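Local coordinates for protein lipolytic enzyme (PDB 2VPT) that is the catalytic domain of a cellulosomal family 3 carbohydrate esterase, an SGNH-type hydrolase that probably removes acetyl groups from xylan and binds a calcium ion, at residues Phe124-Tyr129 and Val159-Ile164; Ile6-Val11 and Val86-Ile91; Asp95-Gly100 and Pro132-Gln137; Glu163-Arg168 and Tyr184-Asn189. All coordinates share one frame; numbering follows the deposited sequence.

Interaction 1. Residues Phe124-Tyr129 and Val159-Ile164; sequences FVADYY and VKLSEI
D127 and S162 meet through similar first torsions. In each, the gamma atom stands between the backbone N and the carbonyl carbon, CG of D127 at chi1 72° and OG of S162 at chi1 61°. The carboxylate of D127 thereby receives two bonds from one residue of the 3-10 turn 161-163. S162 OG donates to D127 OD2 at 2.5 Å, a short bond. S162 N donates to D127 OD1 at 2.9 Å. Both donors come on the syn side and lie somewhat out of the carboxylate plane. Together they fix the rotation of the carboxylate and would favour its ionised form.

Before this turn the backbones pair as parallel strands, with A126 beside V159. V159 N donates to V125 O at 2.9 Å, and D127 N returns a longer bond of 3.3 Å to V159 O. K160 then centres an inverse gamma turn that leads out of the strand.

Apolar groups line the rest. V159 CG2 meets the F124 ring obliquely at CD1, 3.8 Å away. L161 CD1 lies 3.6 Å from A126 CB. I164 CG2 touches Y129 CB at 3.9 Å. N139 of helix 136-139 packs on both D127 and S162.

Strands 122-126 and 156-159 belong to the central sheet of the SGNH hydrolase fold, whose active site lies in loops at the strands' C-terminal ends. The Y129 side chain lies near, without touching, a probable Ser-His-Asp triad.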
loop_
_atom_site.group_PDB
_atom_site.type_symbol
_atom_site.label_atom_id
_atom_site.label_comp_id
_atom_site.label_asym_id
_atom_site.label_seq_id
_atom_site.Cartn_x
_atom_site.Cartn_y
_atom_site.Cartn_z
ATOM N N PHE A 124 12.066 16.936 9.010
ATOM C CA PHE A 124 12.032 17.506 7.672
ATOM C C PHE A 124 10.588 17.621 7.238
ATOM O O PHE A 124 9.811 16.688 7.416
ATOM C CB PHE A 124 12.806 16.618 6.695
ATOM C CG PHE A 124 14.281 16.600 6.946
ATOM C CD1 PHE A 124 15.080 17.570 6.399
ATOM C CD2 PHE A 124 14.865 15.651 7.766
ATOM C CE1 PHE A 124 16.438 17.587 6.623
ATOM C CE2 PHE A 124 16.237 15.669 8.002
ATOM C CZ PHE A 124 17.015 16.640 7.421
ATOM N N VAL A 125 10.241 18.778 6.683
ATOM C CA VAL A 125 8.888 19.072 6.218
ATOM C C VAL A 125 8.953 19.422 4.743
ATOM O O VAL A 125 9.659 20.363 4.366
ATOM C CB VAL A 125 8.263 20.226 7.013
ATOM C CG1 VAL A 125 6.862 20.542 6.467
ATOM C CG2 VAL A 125 8.200 19.858 8.508
ATOM N N ALA A 126 8.206 18.685 3.921
ATOM C CA ALA A 126 8.182 18.871 2.473
ATOM C C ALA A 126 6.950 19.615 1.963
ATOM O O ALA A 126 5.859 19.490 2.525
ATOM C CB ALA A 126 8.257 17.522 1.778
ATOM N N ASP A 127 7.132 20.375 0.886
ATOM C CA ASP A 127 6.006 20.779 0.047
ATOM C C ASP A 127 5.779 19.762 -1.088
ATOM O O ASP A 127 6.406 18.691 -1.084
ATOM C CB ASP A 127 6.129 22.244 -0.415
ATOM C CG ASP A 127 7.194 22.483 -1.453
ATOM O OD1 ASP A 127 7.949 21.557 -1.798
ATOM O OD2 ASP A 127 7.258 23.643 -1.938
ATOM N N TYR A 128 4.871 20.051 -2.015
ATOM C CA TYR A 128 4.471 19.118 -3.061
ATOM C C TYR A 128 5.002 19.503 -4.431
ATOM O O TYR A 128 5.219 20.672 -4.743
ATOM C CB TYR A 128 2.933 19.029 -3.130
ATOM C CG TYR A 128 2.307 18.303 -1.969
ATOM C CD1 TYR A 128 1.834 17.021 -2.118
ATOM C CD2 TYR A 128 2.175 18.907 -0.714
ATOM C CE1 TYR A 128 1.243 16.345 -1.056
ATOM C CE2 TYR A 128 1.601 18.234 0.343
ATOM C CZ TYR A 128 1.150 16.943 0.171
ATOM O OH TYR A 128 0.557 16.279 1.235
ATOM N N TYR A 129 5.192 18.494 -5.271
ATOM C CA TYR A 129 5.345 18.729 -6.703
ATOM C C TYR A 129 4.094 19.494 -7.165
ATOM O O TYR A 129 3.018 19.343 -6.591
ATOM C CB TYR A 129 5.529 17.405 -7.458
ATOM C CG TYR A 129 4.438 16.393 -7.219
ATOM C CD1 TYR A 129 3.350 16.314 -8.070
ATOM C CD2 TYR A 129 4.480 15.533 -6.116
ATOM C CE1 TYR A 129 2.332 15.408 -7.853
ATOM C CE2 TYR A 129 3.463 14.623 -5.884
ATOM C CZ TYR A 129 2.392 14.559 -6.758
ATOM O OH TYR A 129 1.373 13.646 -6.555
ATOM N N VAL A 159 12.076 20.884 2.896
ATOM C CA VAL A 159 12.462 20.123 1.720
ATOM C C VAL A 159 11.596 20.596 0.564
ATOM O O VAL A 159 10.384 20.345 0.520
ATOM C CB VAL A 159 12.303 18.613 1.954
ATOM C CG1 VAL A 159 12.652 17.835 0.678
ATOM C CG2 VAL A 159 13.158 18.172 3.157
ATOM N N LYS A 160 12.212 21.326 -0.359
ATOM C CA LYS A 160 11.473 21.952 -1.445
ATOM C C LYS A 160 11.244 21.000 -2.613
ATOM O O LYS A 160 11.822 21.146 -3.685
ATOM C CB LYS A 160 12.216 23.212 -1.921
ATOM C CG LYS A 160 11.379 24.104 -2.823
ATOM C CD LYS A 160 12.092 25.398 -3.181
ATOM C CE LYS A 160 11.509 26.053 -4.395
ATOM N NZ LYS A 160 11.980 27.466 -4.523
ATOM N N LEU A 161 10.363 20.025 -2.418
ATOM C CA LEU A 161 9.998 19.120 -3.499
ATOM C C LEU A 161 9.414 19.846 -4.708
ATOM O O LEU A 161 9.485 19.356 -5.846
ATOM C CB LEU A 161 9.029 18.034 -3.005
ATOM C CG LEU A 161 9.554 17.144 -1.872
ATOM C CD1 LEU A 161 8.540 16.086 -1.502
ATOM C CD2 LEU A 161 10.890 16.499 -2.246
ATOM N N SER A 162 8.840 21.030 -4.476
ATOM C CA SER A 162 8.291 21.825 -5.576
ATOM C C SER A 162 9.330 22.351 -6.566
ATOM O O SER A 162 8.942 22.835 -7.634
ATOM C CB SER A 162 7.479 23.000 -5.038
ATOM O OG SER A 162 8.277 23.868 -4.255
ATOM N N GLU A 163 10.617 22.227 -6.235
ATOM C CA GLU A 163 11.690 22.612 -7.168
ATOM C C GLU A 163 11.927 21.556 -8.254
ATOM O O GLU A 163 12.741 21.768 -9.172
ATOM C CB GLU A 163 12.982 22.932 -6.411
ATOM C CG GLU A 163 13.874 21.728 -6.108
ATOM C CD GLU A 163 15.084 22.081 -5.279
ATOM O OE1 GLU A 163 15.064 23.102 -4.562
ATOM O OE2 GLU A 163 16.065 21.312 -5.334
ATOM N N ILE A 164 11.230 20.425 -8.164
ATOM C CA ILE A 164 11.223 19.414 -9.212
ATOM C C ILE A 164 11.103 20.050 -10.597
ATOM O O ILE A 164 10.307 20.966 -10.802
ATOM C CB ILE A 164 10.084 18.362 -8.971
ATOM C CG1 ILE A 164 10.180 17.207 -9.971
ATOM C CG2 ILE A 164 8.704 19.039 -9.017
ATOM C CD1 ILE A 164 9.312 16.007 -9.588
#

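Interaction 2. Residues Ile6-Val11 and Val86-Ile91; sequences IKIMPV and VVFLWI
I8 to V11 pair residue for residue with V86 to L89 as parallel strands, their axes 4.6 Å apart and turned by 19°. Five main-chain bonds join them, alternating in direction: V86 N to K7 O, M9 N to V86 O, F88 N to M9 O, V11 N to F88 O and W90 N to V11 O. P10 has no N-H to give, but the bonds on this side come from K7, M9 and V11.

One face of the sheet carries I8, P10, V86 and F88. The I8 side chain has CG2 anti to its backbone N. I8 CG2 sits over the centre of the F88 ring, 3.5 Å from its centroid, in a CH-pi contact only 10° off the ring normal. I8 CG1 also lies 4.0 Å from V86 CB, the two side chains running side by side. W191 of helix 181-203 stacks with F88.

The other face carries M9, V11, V87 and L89. V11 forks between two neighbours. V11 CG1 meets L89 CD1 at 3.7 Å, and V11 CG2 meets V87 CG1 at 3.9 Å. The chain of M9, a selenomethionine, bends at chi3 and leads away from the other strand; it touches H82 of helix 68-82.

The side chains meeting across the pair are all apolar. Main-chain bonds carry the polar part of the contact and apolar side chains both faces, consistent with a buried core.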
loop_
_atom_site.group_PDB
_atom_site.type_symbol
_atom_site.label_atom_id
_atom_site.label_comp_id
_atom_site.label_asym_id
_atom_site.label_seq_id
_atom_site.Cartn_x
_atom_site.Cartn_y
_atom_site.Cartn_z
ATOM N N ILE A 6 20.622 5.143 11.484
ATOM C CA ILE A 6 19.649 6.231 11.631
ATOM C C ILE A 6 18.243 5.688 11.351
ATOM O O ILE A 6 17.994 5.180 10.260
ATOM C CB ILE A 6 19.929 7.377 10.620
ATOM C CG1 ILE A 6 21.407 7.795 10.637
ATOM C CG2 ILE A 6 19.026 8.588 10.904
ATOM C CD1 ILE A 6 21.737 8.865 9.645
ATOM N N LYS A 7 17.348 5.790 12.327
ATOM C CA LYS A 7 15.939 5.415 12.145
ATOM C C LYS A 7 15.181 6.622 11.611
ATOM O O LYS A 7 15.157 7.686 12.243
ATOM C CB LYS A 7 15.306 4.957 13.454
ATOM C CG LYS A 7 15.830 3.611 13.952
ATOM C CD LYS A 7 15.156 3.183 15.243
ATOM C CE LYS A 7 15.534 1.757 15.622
ATOM N NZ LYS A 7 14.784 1.257 16.818
ATOM N N ILE A 8 14.585 6.459 10.437
ATOM C CA ILE A 8 13.855 7.509 9.760
ATOM C C ILE A 8 12.416 7.056 9.573
ATOM O O ILE A 8 12.179 5.979 9.040
ATOM C CB ILE A 8 14.444 7.833 8.373
ATOM C CG1 ILE A 8 15.924 8.240 8.484
ATOM C CG2 ILE A 8 13.604 8.934 7.723
ATOM C CD1 ILE A 8 16.631 8.496 7.150
HETATM N N MSE A 9 11.459 7.864 10.028
HETATM C CA MSE A 9 10.048 7.555 9.856
HETATM C C MSE A 9 9.447 8.436 8.770
HETATM O O MSE A 9 9.247 9.638 8.981
HETATM C CB MSE A 9 9.284 7.770 11.150
HETATM C CG MSE A 9 7.836 7.298 11.041
HETATM SE SE MSE A 9 6.815 7.633 12.627
HETATM C CE MSE A 9 7.217 6.667 13.167
ATOM N N PRO A 10 9.140 7.849 7.604
ATOM C CA PRO A 10 8.406 8.606 6.583
ATOM C C PRO A 10 6.930 8.701 6.948
ATOM O O PRO A 10 6.263 7.681 7.047
ATOM C CB PRO A 10 8.605 7.770 5.304
ATOM C CG PRO A 10 9.653 6.767 5.645
ATOM C CD PRO A 10 9.504 6.507 7.106
ATOM N N VAL A 11 6.442 9.917 7.160
ATOM C CA VAL A 11 5.063 10.163 7.582
ATOM C C VAL A 11 4.378 10.969 6.480
ATOM O O VAL A 11 4.870 12.017 6.074
ATOM C CB VAL A 11 4.996 10.959 8.896
ATOM C CG1 VAL A 11 3.551 11.262 9.258
ATOM C CG2 VAL A 11 5.669 10.207 9.992
ATOM N N VAL A 86 14.749 10.615 13.013
ATOM C CA VAL A 86 14.407 11.593 11.999
ATOM C C VAL A 86 12.999 11.267 11.507
ATOM O O VAL A 86 12.636 10.088 11.369
ATOM C CB VAL A 86 15.382 11.500 10.796
ATOM C CG1 VAL A 86 15.024 12.477 9.691
ATOM C CG2 VAL A 86 16.833 11.742 11.240
ATOM N N VAL A 87 12.214 12.310 11.251
ATOM C CA VAL A 87 10.907 12.189 10.633
ATOM C C VAL A 87 10.928 12.951 9.318
ATOM O O VAL A 87 11.380 14.094 9.273
ATOM C CB VAL A 87 9.791 12.743 11.559
ATOM C CG1 VAL A 87 8.448 12.821 10.828
ATOM C CG2 VAL A 87 9.703 11.896 12.800
ATOM N N PHE A 88 10.435 12.311 8.257
ATOM C CA PHE A 88 10.233 12.927 6.965
ATOM C C PHE A 88 8.735 13.158 6.835
ATOM O O PHE A 88 7.985 12.216 6.556
ATOM C CB PHE A 88 10.677 12.011 5.815
ATOM C CG PHE A 88 12.165 11.828 5.644
ATOM C CD1 PHE A 88 13.109 12.636 6.250
ATOM C CD2 PHE A 88 12.607 10.821 4.796
ATOM C CE1 PHE A 88 14.475 12.429 6.009
ATOM C CE2 PHE A 88 13.966 10.615 4.562
ATOM C CZ PHE A 88 14.883 11.428 5.163
ATOM N N LEU A 89 8.287 14.393 7.035
ATOM C CA LEU A 89 6.856 14.705 7.043
ATOM C C LEU A 89 6.445 15.345 5.718
ATOM O O LEU A 89 7.020 16.337 5.283
ATOM C CB LEU A 89 6.549 15.640 8.222
ATOM C CG LEU A 89 5.086 16.043 8.391
ATOM C CD1 LEU A 89 4.227 14.831 8.720
ATOM C CD2 LEU A 89 4.935 17.105 9.456
ATOM N N TRP A 90 5.428 14.785 5.087
ATOM C CA TRP A 90 4.940 15.271 3.808
ATOM C C TRP A 90 3.428 15.141 3.841
ATOM O O TRP A 90 2.873 14.060 3.598
ATOM C CB TRP A 90 5.582 14.473 2.659
ATOM C CG TRP A 90 5.259 14.987 1.297
ATOM C CD1 TRP A 90 4.637 16.161 0.983
ATOM C CD2 TRP A 90 5.542 14.346 0.050
ATOM N NE1 TRP A 90 4.499 16.277 -0.372
ATOM C CE2 TRP A 90 5.070 15.184 -0.973
ATOM C CE3 TRP A 90 6.160 13.146 -0.302
ATOM C CZ2 TRP A 90 5.188 14.853 -2.312
ATOM C CZ3 TRP A 90 6.281 12.834 -1.640
ATOM C CH2 TRP A 90 5.801 13.677 -2.622
ATOM N N ILE A 91 2.750 16.250 4.156
ATOM C CA ILE A 91 1.329 16.177 4.494
ATOM C C ILE A 91 0.619 17.500 4.242
ATOM O O ILE A 91 1.243 18.566 4.221
ATOM C CB ILE A 91 1.193 15.748 5.973
ATOM C CG1 ILE A 91 -0.179 15.151 6.304
ATOM C CG2 ILE A 91 1.565 16.876 6.911
ATOM C CD1 ILE A 91 -0.474 13.816 5.638
#

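Interaction 3. Residues Asp95-Gly100 and Pro132-Gln137; sequences DLLLNG and PEAIKQ
The puckered ring of P132 meets L97 through CG and CD. The flat group that touches across the contact is the Q137 carboxamide, whose OE1 lies 4.5 Å from L96 CD1. The carboxylate of E133 is flat too, but it pairs within its own segment. There K136 NZ bonds E133 OE1 on the syn side in a salt bridge of 2.8 Å, with NZ 31° out of the carboxylate plane.

The contact joins the C-terminal part of helix 93-99 to the turn that leads into helix 136-139. In this SGNH-type alpha/beta fold the two elements follow strands 86-90 and 122-126. The site is at the surface, and the centre of the contact is about 17 Å from the centre of the chain.

L97 and P132 reach toward each other tip to tip. L97 CD1 lies 4.0 Å from P132 CG. L97 CD2 lies 4.1 Å from P132 CG and also approaches A134 CB. A cis peptide bond precedes P132, and L177 touches the proline as well.

L96 is the second contact residue of the helix. Its CG is anti to the backbone N, chi1 177°, and its CD2 methyl ends near the turn backbone and I135. L96 CD2 is 4.2 Å from I135 CD1. The side chains that meet are mostly apolar. Charges take no part.

The turn keeps its shape through successive bonds from residue i+3 to residue i. I135 N donates to P132 O and K136 N to E133 O. A134 O takes Q137 N at 3.2 Å, and the same oxygen has the L96 CD2 methyl against it at 3.4 Å.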
loop_
_atom_site.group_PDB
_atom_site.type_symbol
_atom_site.label_atom_id
_atom_site.label_comp_id
_atom_site.label_asym_id
_atom_site.label_seq_id
_atom_site.Cartn_x
_atom_site.Cartn_y
_atom_site.Cartn_z
ATOM N N ASP A 95 -5.870 17.937 3.026
ATOM C CA ASP A 95 -6.636 19.020 3.697
ATOM C C ASP A 95 -7.165 19.994 2.656
ATOM O O ASP A 95 -8.337 20.378 2.698
ATOM C CB ASP A 95 -5.796 19.753 4.722
ATOM C CG ASP A 95 -5.285 18.835 5.810
ATOM O OD1 ASP A 95 -5.711 18.968 6.974
ATOM O OD2 ASP A 95 -4.448 17.945 5.492
ATOM N N LEU A 96 -6.329 20.375 1.699
ATOM C CA LEU A 96 -6.754 21.285 0.640
ATOM C C LEU A 96 -7.737 20.632 -0.316
ATOM O O LEU A 96 -8.852 21.130 -0.513
ATOM C CB LEU A 96 -5.547 21.840 -0.124
ATOM C CG LEU A 96 -5.892 22.745 -1.309
ATOM C CD1 LEU A 96 -6.625 24.028 -0.846
ATOM C CD2 LEU A 96 -4.650 23.099 -2.101
ATOM N N LEU A 97 -7.348 19.501 -0.891
ATOM C CA LEU A 97 -8.064 18.920 -2.013
ATOM C C LEU A 97 -9.312 18.154 -1.573
ATOM O O LEU A 97 -10.302 18.134 -2.312
ATOM C CB LEU A 97 -7.121 18.024 -2.841
ATOM C CG LEU A 97 -5.926 18.760 -3.449
ATOM C CD1 LEU A 97 -4.935 17.750 -4.035
ATOM C CD2 LEU A 97 -6.340 19.773 -4.502
ATOM N N LEU A 98 -9.299 17.566 -0.377
ATOM C CA LEU A 98 -10.450 16.804 0.136
ATOM C C LEU A 98 -11.301 17.615 1.103
ATOM O O LEU A 98 -12.516 17.422 1.148
ATOM C CB LEU A 98 -10.017 15.497 0.833
ATOM C CG LEU A 98 -9.839 14.235 -0.019
ATOM C CD1 LEU A 98 -9.389 14.543 -1.444
ATOM C CD2 LEU A 98 -8.918 13.238 0.706
ATOM N N ASN A 99 -10.680 18.483 1.901
ATOM C CA ASN A 99 -11.384 19.211 2.953
ATOM C C ASN A 99 -11.602 20.702 2.641
ATOM O O ASN A 99 -12.194 21.382 3.454
ATOM C CB ASN A 99 -10.646 19.120 4.304
ATOM C CG ASN A 99 -10.795 17.777 5.007
ATOM O OD1 ASN A 99 -11.515 16.877 4.566
ATOM N ND2 ASN A 99 -10.105 17.657 6.140
ATOM N N GLY A 100 -11.106 21.207 1.518
ATOM C CA GLY A 100 -11.192 22.656 1.214
ATOM C C GLY A 100 -10.608 23.566 2.291
ATOM O O GLY A 100 -11.158 24.631 2.560
ATOM N N PRO A 132 -1.990 18.625 -8.620
ATOM C CA PRO A 132 -2.641 19.579 -9.516
ATOM C C PRO A 132 -2.185 21.004 -9.214
ATOM O O PRO A 132 -1.658 21.268 -8.133
ATOM C CB PRO A 132 -4.130 19.410 -9.191
ATOM C CG PRO A 132 -4.161 18.885 -7.823
ATOM C CD PRO A 132 -2.958 18.007 -7.698
ATOM N N GLU A 133 -2.399 21.909 -10.167
ATOM C CA GLU A 133 -2.012 23.315 -10.036
ATOM C C GLU A 133 -2.440 23.916 -8.692
ATOM O O GLU A 133 -1.694 24.684 -8.087
ATOM C CB GLU A 133 -2.601 24.120 -11.213
ATOM C CG GLU A 133 -2.514 25.648 -11.120
ATOM C CD GLU A 133 -1.214 26.236 -11.653
ATOM O OE1 GLU A 133 -0.239 25.477 -11.872
ATOM O OE2 GLU A 133 -1.171 27.476 -11.847
ATOM N N ALA A 134 -3.622 23.529 -8.214
ATOM C CA ALA A 134 -4.182 24.046 -6.975
ATOM C C ALA A 134 -3.265 23.862 -5.764
ATOM O O ALA A 134 -3.320 24.640 -4.825
ATOM C CB ALA A 134 -5.533 23.391 -6.697
ATOM N N ILE A 135 -2.418 22.835 -5.779
ATOM C CA ILE A 135 -1.565 22.562 -4.627
ATOM C C ILE A 135 -0.544 23.685 -4.370
ATOM O O ILE A 135 -0.074 23.855 -3.247
ATOM C CB ILE A 135 -0.850 21.198 -4.776
ATOM C CG1 ILE A 135 -0.404 20.665 -3.417
ATOM C CG2 ILE A 135 0.399 21.300 -5.666
ATOM C CD1 ILE A 135 -1.499 20.305 -2.472
ATOM N N LYS A 136 -0.238 24.475 -5.400
ATOM C CA LYS A 136 0.725 25.569 -5.248
ATOM C C LYS A 136 0.296 26.562 -4.157
ATOM O O LYS A 136 1.126 27.167 -3.487
ATOM C CB LYS A 136 0.912 26.304 -6.576
ATOM C CG LYS A 136 1.547 25.464 -7.693
ATOM C CD LYS A 136 1.743 26.303 -8.954
ATOM C CE LYS A 136 2.307 25.493 -10.093
ATOM N NZ LYS A 136 2.354 26.283 -11.358
ATOM N N GLN A 137 -1.010 26.713 -3.956
ATOM C CA GLN A 137 -1.513 27.609 -2.931
ATOM C C GLN A 137 -1.093 27.168 -1.533
ATOM O O GLN A 137 -0.795 27.982 -0.661
ATOM C CB GLN A 137 -3.039 27.692 -2.997
ATOM C CG GLN A 137 -3.607 28.899 -2.280
ATOM C CD GLN A 137 -5.124 28.990 -2.325
ATOM O OE1 GLN A 137 -5.829 28.033 -2.656
ATOM N NE2 GLN A 137 -5.629 30.151 -1.967
#

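Interaction 4. Residues Glu163-Arg168 and Tyr184-Asn189; sequences EIQFDR and YKKIAN
K186 reaches from its helix across I164 to Q165. K186 CB starts the contact, 3.7 Å from I164 CD1. CG lies anti to the carbonyl carbon, at chi1 -69°, and from there the chain is extended. K186 CD passes I164 CG1 at 3.9 Å. The two side chains cross at about a right angle. K186 CE comes within 3.9 Å of Q165 O. At the tip, K186 NZ donates to Q165 O at 2.8 Å, nearly in line with the carbonyl bond.

The ammonium has a second partner, a salt bridge to D171 OD2, and this same oxygen accepts D167 N, so it links the lysine tip to the start of the short helix 168-171. D167 OD2 is a more distant opposite charge, 5.8 Å from K186 NZ, and may add to the field around it. The lysine thus ties helix 181-203, the last helix of this SGNH-type domain, to the loop that follows strand 156-159. Q165 centres an inverse gamma turn in that loop. D167 then stands at the N-cap of helix 168-171, with its OD1 bonded to N169 N.

One helix residue on from K186, I187 continues the apolar side. I187 CD1 touches I164 CD1 at 4.0 Å, while L179 packs on I187 from a neighbouring loop.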
loop_
_atom_site.group_PDB
_atom_site.type_symbol
_atom_site.label_atom_id
_atom_site.label_comp_id
_atom_site.label_asym_id
_atom_site.label_seq_id
_atom_site.Cartn_x
_atom_site.Cartn_y
_atom_site.Cartn_z
ATOM N N GLU A 163 10.617 22.227 -6.235
ATOM C CA GLU A 163 11.690 22.612 -7.168
ATOM C C GLU A 163 11.927 21.556 -8.254
ATOM O O GLU A 163 12.741 21.768 -9.172
ATOM C CB GLU A 163 12.982 22.932 -6.411
ATOM C CG GLU A 163 13.874 21.728 -6.108
ATOM C CD GLU A 163 15.084 22.081 -5.279
ATOM O OE1 GLU A 163 15.064 23.102 -4.562
ATOM O OE2 GLU A 163 16.065 21.312 -5.334
ATOM N N ILE A 164 11.230 20.425 -8.164
ATOM C CA ILE A 164 11.223 19.414 -9.212
ATOM C C ILE A 164 11.103 20.050 -10.597
ATOM O O ILE A 164 10.307 20.966 -10.802
ATOM C CB ILE A 164 10.084 18.362 -8.971
ATOM C CG1 ILE A 164 10.180 17.207 -9.971
ATOM C CG2 ILE A 164 8.704 19.039 -9.017
ATOM C CD1 ILE A 164 9.312 16.007 -9.588
ATOM N N GLN A 165 11.932 19.564 -11.520
ATOM C CA GLN A 165 11.818 19.899 -12.936
ATOM C C GLN A 165 10.641 19.109 -13.483
ATOM O O GLN A 165 10.800 18.011 -14.010
ATOM C CB GLN A 165 13.127 19.537 -13.668
ATOM C CG GLN A 165 13.088 19.617 -15.206
ATOM C CD GLN A 165 12.858 18.264 -15.910
ATOM O OE1 GLN A 165 12.161 18.196 -16.924
ATOM N NE2 GLN A 165 13.455 17.196 -15.380
ATOM N N PHE A 166 9.451 19.666 -13.335
ATOM C CA PHE A 166 8.226 18.908 -13.531
ATOM C C PHE A 166 7.836 18.772 -14.994
ATOM O O PHE A 166 7.749 19.761 -15.715
ATOM C CB PHE A 166 7.081 19.548 -12.742
ATOM C CG PHE A 166 5.810 18.754 -12.779
ATOM C CD1 PHE A 166 5.715 17.550 -12.100
ATOM C CD2 PHE A 166 4.710 19.207 -13.500
ATOM C CE1 PHE A 166 4.542 16.805 -12.138
ATOM C CE2 PHE A 166 3.535 18.468 -13.547
ATOM C CZ PHE A 166 3.451 17.266 -12.860
ATOM N N ASP A 167 7.601 17.541 -15.414
ATOM C CA ASP A 167 7.142 17.242 -16.753
ATOM C C ASP A 167 5.984 16.265 -16.627
ATOM O O ASP A 167 6.178 15.100 -16.301
ATOM C CB ASP A 167 8.287 16.646 -17.564
ATOM C CG ASP A 167 7.925 16.413 -19.016
ATOM O OD1 ASP A 167 6.730 16.465 -19.377
ATOM O OD2 ASP A 167 8.858 16.179 -19.803
ATOM N N ARG A 168 4.780 16.762 -16.867
ATOM C CA ARG A 168 3.566 15.957 -16.748
ATOM C C ARG A 168 3.567 14.715 -17.641
ATOM O O ARG A 168 2.913 13.717 -17.317
ATOM C CB ARG A 168 2.337 16.826 -17.039
ATOM C CG ARG A 168 2.328 17.453 -18.437
ATOM C CD ARG A 168 2.019 18.956 -18.410
ATOM N NE ARG A 168 2.896 19.713 -17.507
ATOM C CZ ARG A 168 4.185 19.982 -17.727
ATOM N NH1 ARG A 168 4.803 19.550 -18.822
ATOM N NH2 ARG A 168 4.868 20.684 -16.835
ATOM N N TYR A 184 8.779 9.793 -8.834
ATOM C CA TYR A 184 9.250 9.473 -7.498
ATOM C C TYR A 184 10.774 9.489 -7.382
ATOM O O TYR A 184 11.314 9.852 -6.345
ATOM C CB TYR A 184 8.689 8.138 -7.001
ATOM C CG TYR A 184 7.270 8.200 -6.476
ATOM C CD1 TYR A 184 6.956 9.013 -5.406
ATOM C CD2 TYR A 184 6.273 7.389 -6.986
ATOM C CE1 TYR A 184 5.666 9.053 -4.876
ATOM C CE2 TYR A 184 4.984 7.431 -6.485
ATOM C CZ TYR A 184 4.682 8.267 -5.428
ATOM O OH TYR A 184 3.392 8.310 -4.890
ATOM N N LYS A 185 11.469 9.098 -8.450
ATOM C CA LYS A 185 12.924 9.174 -8.457
ATOM C C LYS A 185 13.406 10.608 -8.376
ATOM O O LYS A 185 14.314 10.910 -7.625
ATOM C CB LYS A 185 13.506 8.496 -9.700
ATOM C CG LYS A 185 13.619 7.002 -9.602
ATOM C CD LYS A 185 14.305 6.440 -10.834
ATOM C CE LYS A 185 15.689 6.988 -11.070
ATOM N NZ LYS A 185 16.347 6.218 -12.178
ATOM N N LYS A 186 12.776 11.500 -9.133
ATOM C CA LYS A 186 13.102 12.927 -9.019
ATOM C C LYS A 186 12.876 13.448 -7.596
ATOM O O LYS A 186 13.676 14.201 -7.051
ATOM C CB LYS A 186 12.270 13.755 -10.000
ATOM C CG LYS A 186 12.617 13.551 -11.483
ATOM C CD LYS A 186 11.770 14.498 -12.352
ATOM C CE LYS A 186 11.985 14.329 -13.844
ATOM N NZ LYS A 186 11.230 15.357 -14.607
ATOM N N ILE A 187 11.766 13.041 -6.986
ATOM C CA ILE A 187 11.461 13.450 -5.621
ATOM C C ILE A 187 12.501 12.919 -4.636
ATOM O O ILE A 187 12.983 13.642 -3.780
ATOM C CB ILE A 187 10.028 12.992 -5.243
ATOM C CG1 ILE A 187 8.975 13.786 -6.034
ATOM C CG2 ILE A 187 9.786 13.070 -3.731
ATOM C CD1 ILE A 187 8.865 15.239 -5.666
ATOM N N ALA A 188 12.882 11.650 -4.792
ATOM C CA ALA A 188 13.934 11.067 -3.966
ATOM C C ALA A 188 15.233 11.875 -4.031
ATOM O O ALA A 188 15.903 12.072 -3.024
ATOM C CB ALA A 188 14.206 9.636 -4.393
ATOM N N ASN A 189 15.576 12.326 -5.231
ATOM C CA ASN A 189 16.796 13.128 -5.388
ATOM C C ASN A 189 16.749 14.455 -4.660
ATOM O O ASN A 189 17.764 14.911 -4.140
ATOM C CB ASN A 189 17.182 13.241 -6.857
ATOM C CG ASN A 189 17.940 11.989 -7.320
ATOM O OD1 ASN A 189 17.352 11.026 -7.765
ATOM N ND2 ASN A 189 19.252 11.992 -7.125
#

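In the fold
From the N terminus, interaction 2 closes first. It joins strand 5-12 to strand 86-90 and encloses a long loop with helices 28-37 and 68-82 and the calcium-binding residues D43, F44, D57 and D59. Interaction 3 opens next, on helix 93-99. Before it closes at 132-137, interaction 1 opens on strand 122-126, so these two cross. Interaction 1 closes at the end of strand 156-159 and in the loop after it, and interaction 4 starts there, sharing E163 and I164. Its loop is short and ends on helix 181-203. F124 bonds to V87 and L89, placing interactions 1 and 2 in one sheet. I135 packs on Y128 and Y129, linking interactions 1 and 3.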